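Local coordinates for ESAT-6-like protein SAG1039 (Streptococcus agalactiae serogroup V, PDB 3GWK) that is of unknown function but belongs to the WXG100 (ESAT-6-like) family, forms a homodimeric four-helix bundle, and whose relatives are commonly exported by type VII secretion systems, at residues A22-V27 with L70-N75; E29-L34 with P62-F67. All coordinates share one frame; numbering follows the deposited sequence.

Contact 1 (A22-V27 with L70-N75); sequences AGSQQV and LLEDIN
S24 and L71 bring helices 10-44 and 51-95 together at the middle of the chain, where the short axes run antiparallel at 160° and come within 8.2 Å. The apolar part of the contact is small and close. S24 CB lies 3.8 Å from L71 CB, a close approach of the two helix surfaces. L71 extends CD1 along the surface of the other helix to lie 3.8 Å from S24 N and 3.9 Å from G23 C. G23 has no side chain, so this methyl rests against bare backbone. E72 adds its aliphatic root, CB standing 3.7 Å from S24 OG.

The polar groups lie on the other flank of the S24-L71 meeting from L71 CD1. S24 OG, anti to the backbone N (chi1 177°), is turned to the facing helix and hydrogen-bonds to A68 O one turn before E72, so the hydroxyl itself ties the two helices together. Water 1 links the segments as well, donating to S24 OG at 3.3 Å and to E72 OE1 at 2.8 Å. The bend of E72 at chi2 (58°) brings its carboxylate back along the interface, where OE1 also bonds to T21 OG1. OE2 takes N75 ND2 at 3.0 Å, from above the carboxylate plane but within the plane of the amide, and Q76 NE2 is a further partner. With both oxygens held, the carboxylate is well restrained in rotation.

L71 also packs on L34 of the second subunit, placing this face near the dimer core. The G23-S24 site allows a close antiparallel approach here; the two long helices form the helix-turn-helix hairpin of the WXG100 fold, two of which make the homodimeric four-helix bundle.

Contact 2 (E29-L34 with P62-F67); sequences EVLNLL and PKITEF
L31 reaches from helix 10-44 to I64 and T65 on helix 51-95, carrying the apolar contact from its own segment. In L31, CG stands anti to the backbone N (chi1 -176°) and chi2 (64°) sends CD2 across the gap between the helices. This methyl sits 4.1 Å from both I64 CB and I64 CG2. The L31 side chain is also met nearer its root, with CB 4.2 Å from I64 CG2. I64 thus offers its branch point and short methyl to the leucine, while its CG1-CD1 arm leads away from L31 and the residue packs on F67 of the second subunit.

The same L31 CD2 lies 3.3 Å from T65 OG1, a close approach of a methyl to a hydroxyl, with the two side chains crossing at about a right angle. T65 OG1 stands beside its own backbone N (chi1 -61°), and its polar tie is a weak hydrogen bond to S61 O in the preceding turn. One residue beyond L31, N32 is modelled in two conformers. In one of them OD1 has a weak bond of 3.4 Å to water 2, which also has a weak bond, again of 3.4 Å, to T65 OG1, so this polar bridge beside the leucine is doubtful. Farther along, L34 packs on F57 of its own chain.

F57 and S61 also touch L31, so the leucine is touched along about two turns of helix 51-95. The CA atoms of L31 and I64 are 7.3 Å apart and their side chains bridge this spacing, as apolar packing inside a helical hairpin of the dimeric four-helix bundle.

How the contacts relate
From the N terminus, helix 10-44 supplies first 22-27 and then 29-34, before the chain turns through the loop into helix 51-95, which supplies 62-67 and then 70-75. Contact 2 closes the inner loop of the hairpin and contact 1 the outer one, so contact 2 is nested inside contact 1 as antiparallel helices require. Their centres lie 11 Å apart, and they join directly: V27 CG1 makes an unusually tight approach of 3.3 Å to I64 CG2, while V27 CG2 reaches F67 CD2 at 4.2 Å. Together they tie the same two helices about two helical turns apart, and both also touch the second subunit, whose own hairpin completes the bundle.

Contact 1 (A22-V27 with L70-N75)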
loop_
_atom_site.group_PDB
_atom_site.type_symbol
_atom_site.label_atom_id
_atom_site.label_comp_id
_atom_site.label_asym_id
_atom_site.label_seq_id
_atom_site.Cartn_x
_atom_site.Cartn_y
_atom_site.Cartn_z
ATOM N N ALA A 22 11.239 0.609 -1.983
ATOM C CA ALA A 22 10.683 -0.714 -2.052
ATOM C C ALA A 22 9.209 -0.691 -1.621
ATOM O O ALA A 22 8.357 -1.348 -2.238
ATOM C CB ALA A 22 11.456 -1.654 -1.142
ATOM N N GLY A 23 8.874 0.054 -0.566
ATOM C CA GLY A 23 7.464 0.114 -0.137
ATOM C C GLY A 23 6.604 0.795 -1.157
ATOM O O GLY A 23 5.468 0.389 -1.387
ATOM N N SER A 24 7.097 1.856 -1.809
ATOM C CA SER A 24 6.357 2.522 -2.867
ATOM C C SER A 24 5.985 1.516 -3.951
ATOM O O SER A 24 4.828 1.432 -4.412
ATOM C CB SER A 24 7.196 3.646 -3.447
ATOM O OG SER A 24 6.519 4.268 -4.528
ATOM N N GLN A 25 6.985 0.752 -4.390
ATOM C CA GLN A 25 6.743 -0.205 -5.448
ATOM C C GLN A 25 5.713 -1.283 -5.034
ATOM O O GLN A 25 4.861 -1.728 -5.820
ATOM C CB GLN A 25 8.048 -0.825 -5.860
ATOM C CG GLN A 25 8.994 0.186 -6.543
ATOM C CD GLN A 25 10.375 -0.384 -6.704
ATOM O OE1 GLN A 25 10.548 -1.442 -7.282
ATOM N NE2 GLN A 25 11.382 0.307 -6.159
ATOM N N GLN A 26 5.847 -1.749 -3.791
ATOM C CA GLN A 26 4.938 -2.807 -3.292
ATOM C C GLN A 26 3.494 -2.305 -3.236
ATOM O O GLN A 26 2.564 -2.991 -3.630
ATOM C CB GLN A 26 5.401 -3.268 -1.962
ATOM C CG GLN A 26 6.592 -4.207 -1.952
ATOM C CD GLN A 26 7.027 -4.430 -0.463
ATOM O OE1 GLN A 26 7.543 -3.505 0.189
ATOM N NE2 GLN A 26 6.817 -5.634 0.038
ATOM N N VAL A 27 3.298 -1.072 -2.765
ATOM C CA VAL A 27 1.961 -0.476 -2.687
ATOM C C VAL A 27 1.369 -0.337 -4.111
ATOM O O VAL A 27 0.197 -0.675 -4.343
ATOM C CB VAL A 27 2.039 0.907 -1.950
ATOM C CG1 VAL A 27 0.717 1.688 -2.049
ATOM C CG2 VAL A 27 2.392 0.704 -0.474
ATOM N N LEU A 70 4.384 9.602 -2.418
ATOM C CA LEU A 70 5.068 10.167 -1.271
ATOM C C LEU A 70 6.299 9.354 -0.875
ATOM O O LEU A 70 7.382 9.897 -0.603
ATOM C CB LEU A 70 4.096 10.271 -0.098
ATOM C CG LEU A 70 4.744 10.640 1.246
ATOM C CD1 LEU A 70 5.342 12.072 1.244
ATOM C CD2 LEU A 70 3.724 10.491 2.346
ATOM N N LEU A 71 6.146 8.011 -0.820
ATOM C CA LEU A 71 7.232 7.161 -0.418
ATOM C C LEU A 71 8.380 7.302 -1.423
ATOM O O LEU A 71 9.552 7.363 -1.065
ATOM C CB LEU A 71 6.775 5.739 -0.329
ATOM C CG LEU A 71 5.756 5.438 0.780
ATOM C CD1 LEU A 71 5.339 4.011 0.737
ATOM C CD2 LEU A 71 5.832 6.038 2.125
ATOM N N GLU A 72 8.092 7.333 -2.708
ATOM C CA GLU A 72 9.124 7.521 -3.693
ATOM C C GLU A 72 9.787 8.925 -3.585
ATOM O O GLU A 72 11.002 9.052 -3.731
ATOM C CB GLU A 72 8.578 7.281 -5.060
ATOM C CG GLU A 72 9.663 7.432 -6.131
ATOM C CD GLU A 72 10.887 6.472 -5.910
ATOM O OE1 GLU A 72 10.663 5.342 -5.413
ATOM O OE2 GLU A 72 12.035 6.823 -6.350
ATOM N N ASP A 73 8.979 9.960 -3.290
ATOM C CA ASP A 73 9.543 11.300 -3.112
ATOM C C ASP A 73 10.490 11.292 -1.958
ATOM O O ASP A 73 11.592 11.908 -2.019
ATOM C CB ASP A 73 8.332 12.252 -2.901
ATOM C CG ASP A 73 8.679 13.719 -2.971
ATOM O OD1 ASP A 73 9.729 14.039 -3.537
ATOM O OD2 ASP A 73 7.893 14.575 -2.517
ATOM N N ILE A 74 10.148 10.610 -0.838
ATOM C CA ILE A 74 10.994 10.535 0.310
ATOM C C ILE A 74 12.302 9.810 -0.041
ATOM O O ILE A 74 13.395 10.270 0.295
ATOM C CB ILE A 74 10.305 9.931 1.540
ATOM C CG1 ILE A 74 9.199 10.858 2.094
ATOM C CG2 ILE A 74 11.291 9.635 2.600
ATOM C CD1 ILE A 74 8.314 10.188 3.140
ATOM N N ASN A 75 12.231 8.691 -0.780
ATOM C CA ASN A 75 13.450 8.011 -1.275
ATOM C C ASN A 75 14.342 9.017 -1.999
ATOM O O ASN A 75 15.530 9.136 -1.700
ATOM C CB ASN A 75 13.012 6.921 -2.215
ATOM C CG ASN A 75 14.169 6.320 -2.958
ATOM O OD1 ASN A 75 15.153 5.882 -2.344
ATOM N ND2 ASN A 75 14.097 6.302 -4.266
HETATM O O HOH W 1 8.709 3.987 -6.923
#

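Contact 2 (E29-L34 with P62-F67)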
loop_
_atom_site.group_PDB
_atom_site.type_symbol
_atom_site.label_atom_id
_atom_site.label_comp_id
_atom_site.label_asym_id
_atom_site.label_seq_id
_atom_site.Cartn_x
_atom_site.Cartn_y
_atom_site.Cartn_z
ATOM N N GLU A 29 2.051 -2.043 -6.748
ATOM C CA GLU A 29 1.702 -3.377 -7.308
ATOM C C GLU A 29 0.405 -3.887 -6.702
ATOM O O GLU A 29 -0.405 -4.439 -7.427
ATOM C CB GLU A 29 2.772 -4.483 -7.158
ATOM C CG GLU A 29 2.387 -5.761 -8.081
ATOM C CD GLU A 29 1.681 -5.366 -9.483
ATOM O OE1 GLU A 29 0.422 -5.465 -9.725
ATOM O OE2 GLU A 29 2.390 -4.858 -10.363
ATOM N N VAL A 30 0.242 -3.755 -5.396
ATOM C CA VAL A 30 -1.000 -4.203 -4.767
ATOM C C VAL A 30 -2.175 -3.449 -5.407
ATOM O O VAL A 30 -3.197 -4.050 -5.793
ATOM C CB VAL A 30 -0.996 -4.013 -3.255
ATOM C CG1 VAL A 30 -2.446 -4.281 -2.696
ATOM C CG2 VAL A 30 -0.017 -4.924 -2.596
ATOM N N LEU A 31 -2.041 -2.142 -5.508
ATOM C CA LEU A 31 -3.168 -1.359 -6.039
ATOM C C LEU A 31 -3.475 -1.758 -7.488
ATOM O O LEU A 31 -4.632 -1.926 -7.863
ATOM C CB LEU A 31 -2.850 0.120 -5.932
ATOM C CG LEU A 31 -4.019 1.034 -6.390
ATOM C CD1 LEU A 31 -5.249 0.880 -5.496
ATOM C CD2 LEU A 31 -3.512 2.471 -6.401
ATOM N N ASN A 32 -2.456 -1.972 -8.303
ATOM C CA ASN A 32 -2.702 -2.305 -9.664
ATOM C C ASN A 32 -3.423 -3.693 -9.784
ATOM O O ASN A 32 -4.391 -3.852 -10.534
ATOM C CB ASN A 32 -1.423 -2.154 -10.476
ATOM C CG ASN A 32 -0.781 -0.650 -10.442
ATOM O OD1 ASN A 32 -1.345 0.440 -10.039
ATOM N ND2 ASN A 32 0.461 -0.655 -10.866
ATOM N N LEU A 33 -2.933 -4.668 -8.996
ATOM C CA LEU A 33 -3.507 -5.979 -9.015
ATOM C C LEU A 33 -4.986 -5.981 -8.619
ATOM O O LEU A 33 -5.841 -6.626 -9.261
ATOM C CB LEU A 33 -2.746 -6.920 -8.059
ATOM C CG LEU A 33 -3.277 -8.313 -8.023
ATOM C CD1 LEU A 33 -2.875 -9.015 -9.343
ATOM C CD2 LEU A 33 -2.760 -9.029 -6.808
ATOM N N LEU A 34 -5.272 -5.305 -7.524
ATOM C CA LEU A 34 -6.635 -5.305 -6.985
ATOM C C LEU A 34 -7.592 -4.373 -7.757
ATOM O O LEU A 34 -8.794 -4.613 -7.738
ATOM C CB LEU A 34 -6.612 -4.974 -5.507
ATOM C CG LEU A 34 -5.843 -6.056 -4.667
ATOM C CD1 LEU A 34 -5.875 -5.724 -3.228
ATOM C CD2 LEU A 34 -6.473 -7.461 -4.916
ATOM N N PRO A 62 -7.139 6.771 -4.934
ATOM C CA PRO A 62 -6.185 7.887 -5.161
ATOM C C PRO A 62 -5.300 8.192 -3.959
ATOM O O PRO A 62 -4.176 8.623 -4.162
ATOM C CB PRO A 62 -7.104 9.113 -5.448
ATOM C CG PRO A 62 -8.442 8.573 -5.595
ATOM C CD PRO A 62 -8.548 7.203 -5.068
ATOM N N LYS A 63 -5.740 7.897 -2.731
ATOM C CA LYS A 63 -4.923 8.034 -1.548
ATOM C C LYS A 63 -3.791 7.030 -1.507
ATOM O O LYS A 63 -2.690 7.350 -1.125
ATOM C CB LYS A 63 -5.808 7.883 -0.310
ATOM C CG LYS A 63 -6.936 8.945 -0.336
ATOM C CD LYS A 63 -6.447 10.228 0.447
ATOM C CE LYS A 63 -5.989 11.390 -0.275
ATOM N NZ LYS A 63 -6.955 12.489 0.068
ATOM N N ILE A 64 -4.052 5.846 -1.987
ATOM C CA ILE A 64 -3.021 4.833 -2.109
ATOM C C ILE A 64 -1.971 5.248 -3.170
ATOM O O ILE A 64 -0.749 5.136 -2.930
ATOM C CB ILE A 64 -3.654 3.468 -2.461
ATOM C CG1 ILE A 64 -4.782 3.152 -1.451
ATOM C CG2 ILE A 64 -2.522 2.403 -2.443
ATOM C CD1 ILE A 64 -4.449 3.323 0.044
ATOM N N THR A 65 -2.456 5.779 -4.299
ATOM C CA THR A 65 -1.531 6.311 -5.307
ATOM C C THR A 65 -0.679 7.444 -4.722
ATOM O O THR A 65 0.554 7.470 -4.909
ATOM C CB THR A 65 -2.302 6.754 -6.526
ATOM O OG1 THR A 65 -2.993 5.637 -7.086
ATOM C CG2 THR A 65 -1.358 7.373 -7.606
ATOM N N GLU A 66 -1.305 8.327 -3.974
ATOM C CA GLU A 66 -0.544 9.424 -3.351
ATOM C C GLU A 66 0.480 8.885 -2.378
ATOM O O GLU A 66 1.581 9.429 -2.244
ATOM C CB GLU A 66 -1.397 10.451 -2.605
ATOM C CG GLU A 66 -0.544 11.649 -1.888
ATOM C CD GLU A 66 0.421 12.338 -2.831
ATOM O OE1 GLU A 66 1.490 12.663 -2.520
ATOM O OE2 GLU A 66 0.134 12.444 -4.022
ATOM N N PHE A 67 0.097 7.869 -1.621
ATOM C CA PHE A 67 1.028 7.321 -0.657
ATOM C C PHE A 67 2.231 6.740 -1.373
ATOM O O PHE A 67 3.371 6.962 -0.959
ATOM C CB PHE A 67 0.292 6.262 0.169
ATOM C CG PHE A 67 1.090 5.705 1.355
ATOM C CD1 PHE A 67 1.497 6.531 2.427
ATOM C CD2 PHE A 67 1.417 4.355 1.433
ATOM C CE1 PHE A 67 2.146 5.999 3.505
ATOM C CE2 PHE A 67 2.089 3.855 2.537
ATOM C CZ PHE A 67 2.472 4.700 3.558
HETATM O O HOH W 2 -1.017 3.695 -9.000
#